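Local coordinates for probable spore coat polysaccharide biosynthesis protein E (Chromobacterium violaceum ATCC 12472, PDB 3G8R) that probably acts as an N-acylneuraminate-9-phosphate synthase, a zinc-binding enzyme of sialic acid-type sugar synthesis, here represented by its NeuB barrel and SAF domain, at residues A[47-53]-A[99-103]; A[166-170]-A[180-185]; A[306-310]-A[332-338]. One frame throughout, in Å; residues are numbered along the deposited sequence.

Interactions 1 and 2 belong to the NeuB TIM barrel, interaction 3 to the following SAF domain. The two barrel contacts lie where parallel strands run out into loops, centres 27 Å and nearest atoms about 11 Å apart. Both approach the zinc ion held by His202 and His225: the side chain of Phe99 in interaction 1 is about 8 Å from it and that of Cys169 in interaction 2 about 7 Å. Interaction 3 is remote, its centre 79 Å from interaction 1 and 55 Å from interaction 2. The second subunit touches all three: its SAF-domain Arg280 and Phe303 meet interaction 1 and Val306 of interaction 3 packs on its Phe58, so the domains connect across the dimer.

Interaction 1 (A[47-53]-A[99-103])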
ATOM      1  N   TYR A  47      -1.410  32.168  -3.640  1.00 42.20           N
ATOM      2  CA  TYR A  47      -1.431  33.518  -4.169  1.00 41.87           C
ATOM      3  C   TYR A  47      -2.715  33.761  -4.884  1.00 42.69           C
ATOM      4  O   TYR A  47      -3.033  33.052  -5.833  1.00 43.18           O
ATOM      5  CB  TYR A  47      -0.312  33.720  -5.167  1.00 41.44           C
ATOM      6  CG  TYR A  47       1.030  34.011  -4.577  1.00 44.38           C
ATOM      7  CD1 TYR A  47       1.292  33.766  -3.238  1.00 40.70           C
ATOM      8  CD2 TYR A  47       2.057  34.488  -5.378  1.00 40.69           C
ATOM      9  CE1 TYR A  47       2.534  34.019  -2.702  1.00 44.58           C
ATOM     10  CE2 TYR A  47       3.301  34.742  -4.855  1.00 44.53           C
ATOM     11  CZ  TYR A  47       3.535  34.506  -3.512  1.00 40.67           C
ATOM     12  OH  TYR A  47       4.773  34.752  -2.970  1.00 44.73           O
ATOM     13  N   ARG A  48      -3.448  34.753  -4.391  1.00 43.26           N
ATOM     14  CA  ARG A  48      -4.586  35.374  -5.067  1.00 43.26           C
ATOM     15  C   ARG A  48      -4.365  36.890  -5.116  1.00 44.25           C
ATOM     16  O   ARG A  48      -3.999  37.503  -4.111  1.00 44.71           O
ATOM     17  CB  ARG A  48      -5.882  35.108  -4.310  1.00 42.57           C
ATOM     18  CG  ARG A  48      -6.355  33.661  -4.334  1.00 51.08           C
ATOM     19  CD  ARG A  48      -7.558  33.445  -3.397  1.00 41.11           C
ATOM     20  NE  ARG A  48      -7.903  32.036  -3.336  1.00 49.90           N
ATOM     21  CZ  ARG A  48      -7.296  31.155  -2.554  1.00 40.31           C
ATOM     22  NH1 ARG A  48      -6.314  31.535  -1.749  1.00 49.77           N
ATOM     23  NH2 ARG A  48      -7.681  29.892  -2.570  1.00 49.97           N
ATOM     24  N   ASN A  49      -4.577  37.489  -6.283  1.00 44.93           N
ATOM     25  CA  ASN A  49      -4.546  38.928  -6.412  1.00 46.14           C
ATOM     26  C   ASN A  49      -5.898  39.425  -6.007  1.00 46.87           C
ATOM     27  O   ASN A  49      -6.801  39.547  -6.837  1.00 46.27           O
ATOM     28  CB  ASN A  49      -4.266  39.331  -7.848  1.00 46.95           C
ATOM     29  CG  ASN A  49      -3.790  40.734  -7.949  1.00 62.98           C
ATOM     30  OD1 ASN A  49      -4.538  41.622  -8.367  1.00 47.00           O
ATOM     31  ND2 ASN A  49      -2.534  40.964  -7.528  1.00 47.65           N
ATOM     32  N   LEU A  50      -6.032  39.689  -4.711  1.00 48.41           N
ATOM     33  CA  LEU A  50      -7.336  39.923  -4.111  1.00 49.47           C
ATOM     34  C   LEU A  50      -8.123  41.063  -4.741  1.00 50.66           C
ATOM     35  O   LEU A  50      -9.358  41.031  -4.740  1.00 50.12           O
ATOM     36  CB  LEU A  50      -7.219  40.065  -2.600  1.00 49.69           C
ATOM     37  CG  LEU A  50      -7.901  38.943  -1.788  1.00 39.90           C
ATOM     38  CD1 LEU A  50      -7.399  37.543  -2.095  1.00 49.45           C
ATOM     39  CD2 LEU A  50      -7.766  39.226  -0.299  1.00 49.96           C
ATOM     40  N   ASP A  51      -7.394  42.037  -5.305  1.00 52.52           N
ATOM     41  CA  ASP A  51      -7.966  43.131  -6.130  1.00 53.54           C
ATOM     42  C   ASP A  51      -8.820  42.648  -7.303  1.00 52.80           C
ATOM     43  O   ASP A  51      -9.978  43.062  -7.435  1.00 52.86           O
ATOM     44  CB  ASP A  51      -6.855  44.034  -6.684  1.00 54.73           C
ATOM     45  CG  ASP A  51      -6.330  45.051  -5.655  1.00 85.97           C
ATOM     46  OD1 ASP A  51      -7.032  45.329  -4.635  1.00 55.00           O
ATOM     47  OD2 ASP A  51      -5.207  45.582  -5.895  1.00 55.32           O
ATOM     48  N   THR A  52      -8.224  41.798  -8.144  1.00 51.70           N
ATOM     49  CA  THR A  52      -8.872  41.243  -9.323  1.00 51.26           C
ATOM     50  C   THR A  52      -9.750  40.050  -8.942  1.00 51.27           C
ATOM     51  O   THR A  52     -10.825  39.835  -9.513  1.00 51.68           O
ATOM     52  CB  THR A  52      -7.824  40.758 -10.382  1.00 51.26           C
ATOM     53  OG1 THR A  52      -6.842  39.928  -9.752  1.00 68.06           O
ATOM     54  CG2 THR A  52      -7.109  41.927 -11.047  1.00 68.41           C
ATOM     55  N   PHE A  53      -9.284  39.280  -7.966  1.00 50.17           N
ATOM     56  CA  PHE A  53      -9.796  37.951  -7.754  1.00 48.76           C
ATOM     57  C   PHE A  53     -11.164  37.929  -7.152  1.00 48.54           C
ATOM     58  O   PHE A  53     -11.999  37.091  -7.517  1.00 48.99           O
ATOM     59  CB  PHE A  53      -8.863  37.146  -6.862  1.00 48.29           C
ATOM     60  CG  PHE A  53      -9.222  35.702  -6.795  1.00 39.64           C
ATOM     61  CD1 PHE A  53      -9.892  35.197  -5.686  1.00 48.05           C
ATOM     62  CD2 PHE A  53      -8.942  34.865  -7.857  1.00 47.63           C
ATOM     63  CE1 PHE A  53     -10.253  33.858  -5.614  1.00 40.39           C
ATOM     64  CE2 PHE A  53      -9.284  33.527  -7.815  1.00 40.35           C
ATOM     65  CZ  PHE A  53      -9.945  33.009  -6.683  1.00 48.13           C
ATOM     66  N   PHE A  99      -3.674  31.517  -8.190  1.00 44.29           N
ATOM     67  CA  PHE A  99      -5.020  31.264  -8.693  1.00 45.35           C
ATOM     68  C   PHE A  99      -5.323  32.195  -9.841  1.00 46.63           C
ATOM     69  O   PHE A  99      -6.288  31.959 -10.572  1.00 46.88           O
ATOM     70  CB  PHE A  99      -6.056  31.396  -7.578  1.00 45.17           C
ATOM     71  CG  PHE A  99      -5.894  30.378  -6.497  1.00 43.24           C
ATOM     72  CD1 PHE A  99      -6.723  29.267  -6.453  1.00 45.23           C
ATOM     73  CD2 PHE A  99      -4.897  30.518  -5.540  1.00 44.95           C
ATOM     74  CE1 PHE A  99      -6.565  28.301  -5.460  1.00 43.62           C
ATOM     75  CE2 PHE A  99      -4.727  29.576  -4.555  1.00 43.36           C
ATOM     76  CZ  PHE A  99      -5.559  28.454  -4.512  1.00 45.46           C
ATOM     77  N   ASP A 100      -4.477  33.230  -9.981  1.00 47.41           N
ATOM     78  CA  ASP A 100      -4.572  34.295 -11.001  1.00 48.41           C
ATOM     79  C   ASP A 100      -3.426  34.150 -11.952  1.00 48.57           C
ATOM     80  O   ASP A 100      -2.387  33.623 -11.575  1.00 49.46           O
ATOM     81  CB  ASP A 100      -4.265  35.654 -10.384  1.00 49.04           C
ATOM     82  CG  ASP A 100      -5.336  36.145  -9.508  1.00 45.58           C
ATOM     83  OD1 ASP A 100      -5.062  36.299  -8.306  1.00 49.84           O
ATOM     84  OD2 ASP A 100      -6.445  36.419 -10.009  1.00 50.47           O
ATOM     85  N   GLU A 101      -3.561  34.713 -13.146  1.00 47.70           N
ATOM     86  CA  GLU A 101      -2.403  34.849 -14.004  1.00 47.21           C
ATOM     87  C   GLU A 101      -1.416  35.761 -13.329  1.00 46.25           C
ATOM     88  O   GLU A 101      -0.245  35.421 -13.200  1.00 46.15           O
ATOM     89  CB  GLU A 101      -2.763  35.354 -15.402  1.00 47.81           C
ATOM     90  CG  GLU A 101      -4.224  35.752 -15.600  1.00 63.11           C
ATOM     91  CD  GLU A 101      -5.143  34.550 -15.665  1.00 48.52           C
ATOM     92  OE1 GLU A 101      -4.976  33.707 -16.576  1.00 62.45           O
ATOM     93  OE2 GLU A 101      -6.017  34.460 -14.780  1.00 62.81           O
ATOM     94  N   GLU A 102      -1.904  36.896 -12.853  1.00 46.25           N
ATOM     95  CA  GLU A 102      -1.051  37.876 -12.174  1.00 46.69           C
ATOM     96  C   GLU A 102      -0.291  37.270 -10.998  1.00 45.50           C
ATOM     97  O   GLU A 102       0.778  37.766 -10.650  1.00 45.90           O
ATOM     98  CB  GLU A 102      -1.846  39.114 -11.716  1.00 48.14           C
ATOM     99  CG  GLU A 102      -0.969  40.261 -11.155  1.00 89.72           C
ATOM    100  CD  GLU A 102      -1.692  41.617 -11.077  1.00 50.83           C
ATOM    101  OE1 GLU A 102      -1.154  42.546 -10.422  1.00 90.00           O
ATOM    102  OE2 GLU A 102      -2.794  41.751 -11.669  1.00 90.21           O
ATOM    103  N   SER A 103      -0.832  36.217 -10.385  1.00 44.01           N
ATOM    104  CA  SER A 103      -0.145  35.603  -9.251  1.00 43.76           C
ATOM    105  C   SER A 103       1.015  34.733  -9.723  1.00 43.11           C
ATOM    106  O   SER A 103       2.012  34.577  -9.023  1.00 42.42           O
ATOM    107  CB  SER A 103      -1.112  34.825  -8.353  1.00 43.93           C
ATOM    108  OG  SER A 103      -2.133  35.684  -7.875  1.00 40.40           O
TER
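A very short hydrogen bond, 2.4 Å from Asn49 N to Asp100 OD1, ties the two loops together. The same OD1 accepts Ser103 OG at 3.0 Å, so one carboxylate oxygen serves a backbone amide of the facing segment and a hydroxyl at the start of its own helix. Next to it, Phe99 N bonds to Tyr47 O (2.9 Å), continuing the backbone pairing of strands 40-47 and 93-98 past the end of the second strand. The Arg48 guanidinium lies flat on the Phe99 ring, a cation-pi stack with CZ 3.8 Å from the centroid; its NH1 is also bonded to Gln46. Phe53 presents its ring edge to Asp100, CD2 lying 3.6 Å from OD2, and its CE2 packs 3.9 Å from Phe99 CB. Phe53 also stacks on Phe303 of the second subunit, whose Arg280 forms a salt bridge with Glu101. The contact joins the loops after adjacent barrel strands 40-47 and 93-98, just before helices 50-53 and 101-109.

Interaction 2 (A[166-170]-A[180-185]); sequences IMHCV and LHLARI
Residues 166-168 are extended in a parallel barrel strand, and Cys169 and Val170 stay extended. Facing them, residues 181-184 form a type I beta turn, with His181 in the left-handed region (phi 48°, psi 58°), that leads into the helix containing Arg184 and Ile185. CA atoms come closest at His168-Ile185 (5.8 Å) and Val170-Leu180 (6.8 Å). His168 makes the contact: with chi1 at 165° (t) and chi2 at 64°, its imidazole reaches across and has both nitrogens satisfied. His168 NE2 donates to Leu180 O at 2.9 Å in a nearly straight bond, and His168 ND1 accepts from Arg184 NE at 3.1 Å. His181 O is 2.8 Å from His168 NE2 but too poorly angled to bond. Arg184 CB sits over the imidazole face, 3.8 Å from its centroid, in a CH-pi contact, while its NH2 bonds to Thr142. His168 CB packs on Ile185 CG1 (3.9 Å), and Val170 CG2 lies 3.8 Å from Leu180 O. Ile185 N bonds to Leu182 O (2.8 Å). Val170 O is hydrogen-bonded to ND1 of His202, a residue that binds the zinc, and His181 NE2 donates to Asp261 O of the second subunit. The contact lies in the beta-alpha-beta unit of a TIM barrel, where the connection from strand 164-168 enters helix 184-191; strand 196-201 completes the unit, and helix 209-216 packs on Leu182 and Ile185.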
ATOM      1  N   ILE A 166       1.500  14.671 -10.123  1.00 35.49           N
ATOM      2  CA  ILE A 166       0.059  14.650 -10.035  1.00 36.76           C
ATOM      3  C   ILE A 166      -0.438  14.091  -8.690  1.00 37.73           C
ATOM      4  O   ILE A 166       0.058  13.045  -8.241  1.00 39.04           O
ATOM      5  CB  ILE A 166      -0.436  13.868 -11.205  1.00 37.80           C
ATOM      6  CG1 ILE A 166      -0.595  14.841 -12.362  1.00 52.31           C
ATOM      7  CG2 ILE A 166      -1.752  13.134 -10.895  1.00 52.62           C
ATOM      8  CD1 ILE A 166      -1.623  14.416 -13.358  1.00 39.19           C
HETATM    9  N   MSE A 167      -1.375  14.764  -8.013  1.00 36.40           N
HETATM   10  CA  MSE A 167      -1.640  14.340  -6.622  1.00 35.67           C
HETATM   11  C   MSE A 167      -3.043  13.874  -6.389  1.00 35.08           C
HETATM   12  O   MSE A 167      -3.965  14.470  -6.815  1.00 35.36           O
HETATM   13  CB  MSE A 167      -1.326  15.416  -5.586  1.00 36.08           C
HETATM   14  CG  MSE A 167      -0.057  16.221  -5.777  1.00 32.26           C
HETATM   15 SE   MSE A 167       1.349  15.797  -4.764  1.00 38.55          SE
HETATM   16  CE  MSE A 167       0.802  16.291  -3.111  1.00 31.24           C
ATOM     17  N   HIS A 168      -3.215  12.790  -5.685  1.00 35.92           N
ATOM     18  CA  HIS A 168      -4.557  12.418  -5.313  1.00 36.33           C
ATOM     19  C   HIS A 168      -4.982  13.401  -4.227  1.00 38.46           C
ATOM     20  O   HIS A 168      -4.171  13.811  -3.401  1.00 39.24           O
ATOM     21  CB  HIS A 168      -4.638  10.956  -4.862  1.00 34.47           C
ATOM     22  CG  HIS A 168      -5.897  10.628  -4.137  1.00 34.06           C
ATOM     23  ND1 HIS A 168      -7.139  10.685  -4.734  1.00 34.55           N
ATOM     24  CD2 HIS A 168      -6.116  10.246  -2.853  1.00 34.78           C
ATOM     25  CE1 HIS A 168      -8.063  10.355  -3.852  1.00 33.80           C
ATOM     26  NE2 HIS A 168      -7.468  10.058  -2.711  1.00 33.64           N
ATOM     27  N   CYS A 169      -6.221  13.859  -4.295  1.00 39.55           N
ATOM     28  CA  CYS A 169      -6.815  14.456  -3.143  1.00 40.84           C
ATOM     29  C   CYS A 169      -8.317  14.468  -3.243  1.00 40.17           C
ATOM     30  O   CYS A 169      -8.889  14.260  -4.302  1.00 39.49           O
ATOM     31  CB  CYS A 169      -6.244  15.846  -2.835  1.00 42.58           C
ATOM     32  SG  CYS A 169      -6.709  17.170  -3.901  1.00 57.65           S
ATOM     33  N   VAL A 170      -8.941  14.678  -2.098  1.00 39.75           N
ATOM     34  CA  VAL A 170     -10.372  14.749  -2.027  1.00 39.95           C
ATOM     35  C   VAL A 170     -10.764  16.115  -1.467  1.00 40.98           C
ATOM     36  O   VAL A 170     -10.193  16.603  -0.470  1.00 40.77           O
ATOM     37  CB  VAL A 170     -10.926  13.625  -1.159  1.00 39.53           C
ATOM     38  CG1 VAL A 170     -12.432  13.600  -1.240  1.00 40.73           C
ATOM     39  CG2 VAL A 170     -10.340  12.286  -1.608  1.00 39.98           C
ATOM     40  N   LEU A 180     -11.282   8.725   2.162  1.00 37.50           N
ATOM     41  CA  LEU A 180      -9.952   9.088   1.741  1.00 34.91           C
ATOM     42  C   LEU A 180      -9.640   8.514   0.380  1.00 34.48           C
ATOM     43  O   LEU A 180      -8.828   9.083  -0.333  1.00 34.28           O
ATOM     44  CB  LEU A 180      -8.937   8.561   2.725  1.00 34.24           C
ATOM     45  CG  LEU A 180      -9.055   9.194   4.095  1.00 43.42           C
ATOM     46  CD1 LEU A 180      -8.179   8.493   5.055  1.00 34.12           C
ATOM     47  CD2 LEU A 180      -8.625  10.637   3.968  1.00 35.32           C
ATOM     48  N   HIS A 181     -10.233   7.371   0.035  1.00 34.15           N
ATOM     49  CA  HIS A 181     -10.063   6.790  -1.294  1.00 34.35           C
ATOM     50  C   HIS A 181      -8.613   6.762  -1.705  1.00 34.89           C
ATOM     51  O   HIS A 181      -8.226   7.357  -2.710  1.00 35.79           O
ATOM     52  CB  HIS A 181     -10.821   7.600  -2.345  1.00 33.96           C
ATOM     53  CG  HIS A 181     -11.086   6.837  -3.599  1.00 35.12           C
ATOM     54  ND1 HIS A 181     -11.499   7.442  -4.767  1.00 35.77           N
ATOM     55  CD2 HIS A 181     -10.999   5.514  -3.872  1.00 34.48           C
ATOM     56  CE1 HIS A 181     -11.634   6.530  -5.717  1.00 34.95           C
ATOM     57  NE2 HIS A 181     -11.360   5.348  -5.193  1.00 36.24           N
ATOM     58  N   LEU A 182      -7.802   6.100  -0.917  1.00 34.43           N
ATOM     59  CA  LEU A 182      -6.391   6.161  -1.123  1.00 35.04           C
ATOM     60  C   LEU A 182      -6.024   5.256  -2.244  1.00 36.33           C
ATOM     61  O   LEU A 182      -4.962   5.402  -2.825  1.00 37.72           O
ATOM     62  CB  LEU A 182      -5.692   5.710   0.134  1.00 35.21           C
ATOM     63  CG  LEU A 182      -5.906   6.766   1.184  1.00 33.51           C
ATOM     64  CD1 LEU A 182      -5.513   6.235   2.518  1.00 34.98           C
ATOM     65  CD2 LEU A 182      -5.024   7.938   0.742  1.00 35.72           C
ATOM     66  N   ALA A 183      -6.898   4.304  -2.540  1.00 36.12           N
ATOM     67  CA  ALA A 183      -6.703   3.436  -3.679  1.00 36.97           C
ATOM     68  C   ALA A 183      -6.436   4.272  -4.888  1.00 38.11           C
ATOM     69  O   ALA A 183      -5.832   3.810  -5.815  1.00 39.21           O
ATOM     70  CB  ALA A 183      -7.942   2.588  -3.926  1.00 37.39           C
ATOM     71  N   ARG A 184      -6.899   5.512  -4.895  1.00 38.68           N
ATOM     72  CA  ARG A 184      -6.782   6.277  -6.099  1.00 39.65           C
ATOM     73  C   ARG A 184      -5.321   6.583  -6.416  1.00 39.57           C
ATOM     74  O   ARG A 184      -4.972   6.858  -7.575  1.00 39.37           O
ATOM     75  CB  ARG A 184      -7.645   7.544  -6.078  1.00 40.50           C
ATOM     76  CG  ARG A 184      -7.624   8.203  -7.462  1.00 56.93           C
ATOM     77  CD  ARG A 184      -8.811   9.078  -7.728  1.00 41.57           C
ATOM     78  NE  ARG A 184      -8.432  10.462  -7.565  1.00 57.96           N
ATOM     79  CZ  ARG A 184      -8.464  11.346  -8.543  1.00 42.53           C
ATOM     80  NH1 ARG A 184      -8.878  10.981  -9.751  1.00 58.49           N
ATOM     81  NH2 ARG A 184      -8.075  12.592  -8.311  1.00 58.73           N
ATOM     82  N   ILE A 185      -4.459   6.505  -5.399  1.00 38.95           N
ATOM     83  CA  ILE A 185      -3.048   6.812  -5.633  1.00 38.51           C
ATOM     84  C   ILE A 185      -2.489   5.828  -6.677  1.00 39.24           C
ATOM     85  O   ILE A 185      -1.755   6.229  -7.585  1.00 38.94           O
ATOM     86  CB  ILE A 185      -2.213   6.851  -4.309  1.00 37.63           C
ATOM     87  CG1 ILE A 185      -2.788   7.879  -3.325  1.00 24.87           C
ATOM     88  CG2 ILE A 185      -0.771   7.249  -4.549  1.00 24.22           C
ATOM     89  CD1 ILE A 185      -2.039   7.933  -2.037  1.00 35.83           C
TER

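Interaction 3 (A[306-310]-A[332-338])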
ATOM      1  N   VAL A 306      21.745 -32.962   7.406  1.00 33.44           N
ATOM      2  CA  VAL A 306      22.996 -32.433   7.895  1.00 34.55           C
ATOM      3  C   VAL A 306      23.686 -31.752   6.706  1.00 36.54           C
ATOM      4  O   VAL A 306      23.364 -32.016   5.544  1.00 37.38           O
ATOM      5  CB  VAL A 306      23.891 -33.548   8.462  1.00 34.19           C
ATOM      6  CG1 VAL A 306      23.294 -34.143   9.719  1.00 29.79           C
ATOM      7  CG2 VAL A 306      24.123 -34.646   7.417  1.00 30.93           C
ATOM      8  N   GLU A 307      24.625 -30.867   6.996  1.00 37.12           N
ATOM      9  CA  GLU A 307      25.455 -30.277   5.982  1.00 37.86           C
ATOM     10  C   GLU A 307      26.248 -31.419   5.390  1.00 37.69           C
ATOM     11  O   GLU A 307      26.548 -32.373   6.128  1.00 39.29           O
ATOM     12  CB  GLU A 307      26.435 -29.382   6.720  1.00 39.73           C
ATOM     13  CG  GLU A 307      26.680 -27.993   6.119  1.00 76.00           C
ATOM     14  CD  GLU A 307      27.676 -27.140   6.952  1.00 42.26           C
ATOM     15  OE1 GLU A 307      28.380 -27.692   7.842  1.00 75.91           O
ATOM     16  OE2 GLU A 307      27.750 -25.912   6.706  1.00 75.97           O
ATOM     17  N   GLY A 308      26.558 -31.443   4.092  1.00 36.03           N
ATOM     18  CA  GLY A 308      25.796 -30.905   2.996  1.00 34.68           C
ATOM     19  C   GLY A 308      25.256 -32.203   2.413  1.00 33.49           C
ATOM     20  O   GLY A 308      25.767 -32.773   1.441  1.00 32.45           O
ATOM     21  N   GLN A 309      24.252 -32.719   3.105  1.00 33.08           N
ATOM     22  CA  GLN A 309      23.485 -33.829   2.633  1.00 32.31           C
ATOM     23  C   GLN A 309      22.703 -33.304   1.470  1.00 31.37           C
ATOM     24  O   GLN A 309      22.334 -32.123   1.442  1.00 30.55           O
ATOM     25  CB  GLN A 309      22.525 -34.250   3.717  1.00 32.86           C
ATOM     26  CG  GLN A 309      21.589 -35.345   3.315  1.00 31.10           C
ATOM     27  CD  GLN A 309      20.867 -35.888   4.504  1.00 32.87           C
ATOM     28  OE1 GLN A 309      20.953 -35.332   5.607  1.00 30.38           O
ATOM     29  NE2 GLN A 309      20.146 -36.982   4.299  1.00 30.51           N
ATOM     30  N   LEU A 310      22.482 -34.169   0.493  1.00 31.25           N
ATOM     31  CA  LEU A 310      21.667 -33.815  -0.629  1.00 31.36           C
ATOM     32  C   LEU A 310      20.253 -33.752  -0.052  1.00 32.54           C
ATOM     33  O   LEU A 310      19.882 -34.583   0.784  1.00 32.84           O
ATOM     34  CB  LEU A 310      21.795 -34.886  -1.709  1.00 30.91           C
ATOM     35  CG  LEU A 310      20.853 -34.723  -2.905  1.00 44.09           C
ATOM     36  CD1 LEU A 310      21.511 -33.868  -3.922  1.00 30.72           C
ATOM     37  CD2 LEU A 310      20.444 -36.036  -3.520  1.00 30.49           C
ATOM     38  N   PRO A 332      22.947 -40.725   5.156  1.00 31.46           N
ATOM     39  CA  PRO A 332      22.616 -39.518   4.425  1.00 31.56           C
ATOM     40  C   PRO A 332      23.431 -39.493   3.169  1.00 32.66           C
ATOM     41  O   PRO A 332      24.621 -39.757   3.219  1.00 33.63           O
ATOM     42  CB  PRO A 332      23.049 -38.394   5.370  1.00 30.88           C
ATOM     43  CG  PRO A 332      23.957 -39.046   6.373  1.00 14.71           C
ATOM     44  CD  PRO A 332      23.568 -40.463   6.465  1.00 30.63           C
ATOM     45  N   VAL A 333      22.794 -39.194   2.049  1.00 33.08           N
ATOM     46  CA  VAL A 333      23.498 -39.071   0.807  1.00 33.12           C
ATOM     47  C   VAL A 333      24.132 -37.702   0.807  1.00 34.85           C
ATOM     48  O   VAL A 333      23.468 -36.712   0.581  1.00 35.32           O
ATOM     49  CB  VAL A 333      22.558 -39.119  -0.368  1.00 32.66           C
ATOM     50  CG1 VAL A 333      23.308 -38.749  -1.637  1.00 32.23           C
ATOM     51  CG2 VAL A 333      21.911 -40.468  -0.497  1.00 31.79           C
HETATM   52  N   MSE A 334      25.428 -37.652   1.063  1.00 36.32           N
HETATM   53  CA  MSE A 334      26.210 -36.436   0.943  1.00 36.94           C
HETATM   54  C   MSE A 334      26.434 -36.074  -0.520  1.00 39.30           C
HETATM   55  O   MSE A 334      26.738 -36.939  -1.339  1.00 39.34           O
HETATM   56  CB  MSE A 334      27.538 -36.664   1.638  1.00 35.59           C
HETATM   57  CG  MSE A 334      27.365 -37.246   3.044  1.00 34.13           C
HETATM   58 SE   MSE A 334      26.412 -36.167   4.093  1.00 32.27          SE
HETATM   59  CE  MSE A 334      27.210 -34.646   3.735  1.00 33.71           C
ATOM     60  N   ALA A 335      26.273 -34.790  -0.838  1.00 41.76           N
ATOM     61  CA  ALA A 335      26.301 -34.306  -2.218  1.00 44.06           C
ATOM     62  C   ALA A 335      27.713 -34.248  -2.780  1.00 47.36           C
ATOM     63  O   ALA A 335      27.917 -34.298  -3.992  1.00 47.69           O
ATOM     64  CB  ALA A 335      25.644 -32.952  -2.312  1.00 43.60           C
ATOM     65  N   ALA A 336      28.700 -34.146  -1.899  1.00 49.96           N
ATOM     66  CA  ALA A 336      30.088 -34.192  -2.357  1.00 51.44           C
ATOM     67  C   ALA A 336      30.473 -35.595  -2.864  1.00 52.61           C
ATOM     68  O   ALA A 336      31.541 -35.774  -3.459  1.00 53.34           O
ATOM     69  CB  ALA A 336      31.034 -33.726  -1.257  1.00 51.53           C
ATOM     70  N   ASP A 337      29.601 -36.580  -2.649  1.00 52.51           N
ATOM     71  CA  ASP A 337      29.902 -37.961  -3.028  1.00 51.89           C
ATOM     72  C   ASP A 337      29.225 -38.390  -4.324  1.00 51.90           C
ATOM     73  O   ASP A 337      29.050 -39.589  -4.572  1.00 52.00           O
ATOM     74  CB  ASP A 337      29.496 -38.918  -1.904  1.00 51.61           C
ATOM     75  CG  ASP A 337      30.334 -38.740  -0.634  1.00 73.37           C
ATOM     76  OD1 ASP A 337      31.218 -37.841  -0.583  1.00 51.45           O
ATOM     77  OD2 ASP A 337      30.096 -39.517   0.325  1.00 51.64           O
ATOM     78  N   LEU A 338      28.820 -37.440  -5.154  1.00 51.92           N
ATOM     79  CA  LEU A 338      28.072 -37.848  -6.320  1.00 52.65           C
ATOM     80  C   LEU A 338      28.563 -37.202  -7.585  1.00 55.11           C
ATOM     81  O   LEU A 338      28.816 -35.990  -7.636  1.00 55.62           O
ATOM     82  CB  LEU A 338      26.581 -37.582  -6.152  1.00 51.67           C
ATOM     83  CG  LEU A 338      25.885 -37.894  -4.824  1.00 49.08           C
ATOM     84  CD1 LEU A 338      24.621 -37.077  -4.792  1.00 51.24           C
ATOM     85  CD2 LEU A 338      25.583 -39.351  -4.629  1.00 50.56           C
TER
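Pro332 opens the second segment by packing its CB 3.4 Å from Gln309 NE2, whose hydrogen bond goes to the carbonyl of Val282, and 4.4 Å from Val306 CG2. Val333 follows: its O accepts Leu310 N at 2.7 Å and lies 3.5 Å from Gln309 CA in a CA-H...O contact, while its CG1 meets Leu310 CB at 4.1 Å. Met334, a selenomethionine, pairs its backbone with Gln309 (CA-CA 4.1 Å). Its side chain, with all three chi angles m, folds back so that CE reaches 3.3 Å from Gly308 N, which follows a cis peptide bond, and SE lies 4.3 Å from Val306 CG2. Ala335 N then donates to Gly308 O at 3.1 Å, and its CB lies 4.3 Å from Leu310 CB. After the 3-10 turn at 335-336, Leu338 CD1 approaches Leu310 CD2 at 4.5 Å. Two straight backbone bonds thus flank Gln309-Met334, a lone antiparallel bridge at a non-hydrogen-bonded pair, which links two loops beside strand 281-284 in the small SAF domain.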